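Local coordinates for enoyl-CoA hydratase (Geobacillus kaustophilus, PDB 2PPY), which probably catalyses the hydration of 2-enoyl-CoA thioesters, the hydratase step of fatty acid beta-oxidation, at the interface of chains A and B. Coordinates in Å, arbitrary orientation; residue numbers count along the deposited sequence, not the author numbering. Chains: chain A/B, Enoyl-CoA hydratase.

The interface of chains A and B. Residues chain A 231-232; chain B 88, 91.
Helix 227-242 of chain A faces helix 80-95 of chain B, with 8.0 Å between the CA atoms of A:Ile231 and B:Asn91, a spacing bridged by side chains. The methyl CG2 of A:Ile231 comes over one face of the B:Asn91 carboxamide: it lies 3.5 Å from the amide carbon CG, and its separations from the carbonyl OD1 and the ND2 are nearly equal. This is van der Waals packing of a methyl on a flat polar group. CG2 points across the interface because it stands anti to the backbone N, while CG1 stands anti to the carbonyl carbon, beside that N.

A:Arg232 does not reach out straight. Bends at chi2 (-72°) and chi3 (77°) fold the chain back, turning the guanidinium, through its NE/NH1 side, towards B:Leu88 and B:Asn91. The methyl CD1 of B:Leu88 sits over the guanidinium face, displaced from above CZ towards NE and NH1, and is 4.0 Å from NH1 of A:Arg232; the two side chains run roughly perpendicular. Against B:Asn91 the arginine passes antiparallel, its plane turned 64° from the amide, so the two flat groups are not stacked. The patch hides 79 Å² of protein surface in total, a modest part of an interface in a deposited hexamer, an assembly size usual for the crotonase family. On the asparagine side, the guanidinium nitrogen NH1 of A:Arg232 meets the B:Asn91 methylene CB at 3.9 Å.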
loop_
_atom_site.group_PDB
_atom_site.type_symbol
_atom_site.label_atom_id
_atom_site.label_comp_id
_atom_site.label_asym_id
_atom_site.label_seq_id
_atom_site.Cartn_x
_atom_site.Cartn_y
_atom_site.Cartn_z
ATOM N N ILE A 231 -12.920 -3.810 -0.446
ATOM C CA ILE A 231 -14.327 -4.142 -0.396
ATOM C C ILE A 231 -15.067 -3.446 -1.546
ATOM O O ILE A 231 -16.129 -3.894 -1.964
ATOM C CB ILE A 231 -14.909 -3.777 0.982
ATOM C CG1 ILE A 231 -14.174 -4.595 2.059
ATOM C CG2 ILE A 231 -16.411 -4.066 1.017
ATOM C CD1 ILE A 231 -14.551 -4.269 3.489
ATOM N N ARG A 232 -14.499 -2.363 -2.071
ATOM C CA ARG A 232 -15.124 -1.678 -3.201
ATOM C C ARG A 232 -14.955 -2.577 -4.435
ATOM O O ARG A 232 -15.866 -2.712 -5.250
ATOM C CB ARG A 232 -14.453 -0.324 -3.470
ATOM C CG ARG A 232 -14.513 0.689 -2.328
ATOM C CD ARG A 232 -15.910 1.261 -2.128
ATOM N NE ARG A 232 -16.798 0.333 -1.433
ATOM C CZ ARG A 232 -16.684 0.014 -0.150
ATOM N NH1 ARG A 232 -17.539 -0.842 0.402
ATOM N NH2 ARG A 232 -15.720 0.555 0.581
ATOM N N LEU B 88 -23.523 -1.313 0.163
ATOM C CA LEU B 88 -22.610 -0.236 0.520
ATOM C C LEU B 88 -22.870 0.257 1.936
ATOM O O LEU B 88 -21.931 0.472 2.703
ATOM C CB LEU B 88 -22.742 0.929 -0.470
ATOM C CG LEU B 88 -21.891 2.182 -0.203
ATOM C CD1 LEU B 88 -20.410 1.841 -0.252
ATOM C CD2 LEU B 88 -22.213 3.237 -1.245
ATOM N N ASN B 91 -21.737 -2.410 4.545
ATOM C CA ASN B 91 -20.280 -2.451 4.626
ATOM C C ASN B 91 -19.738 -1.272 5.430
ATOM O O ASN B 91 -18.920 -1.453 6.331
ATOM C CB ASN B 91 -19.659 -2.440 3.226
ATOM C CG ASN B 91 -19.505 -3.831 2.646
ATOM O OD1 ASN B 91 -18.966 -4.724 3.297
ATOM N ND2 ASN B 91 -19.960 -4.018 1.414
#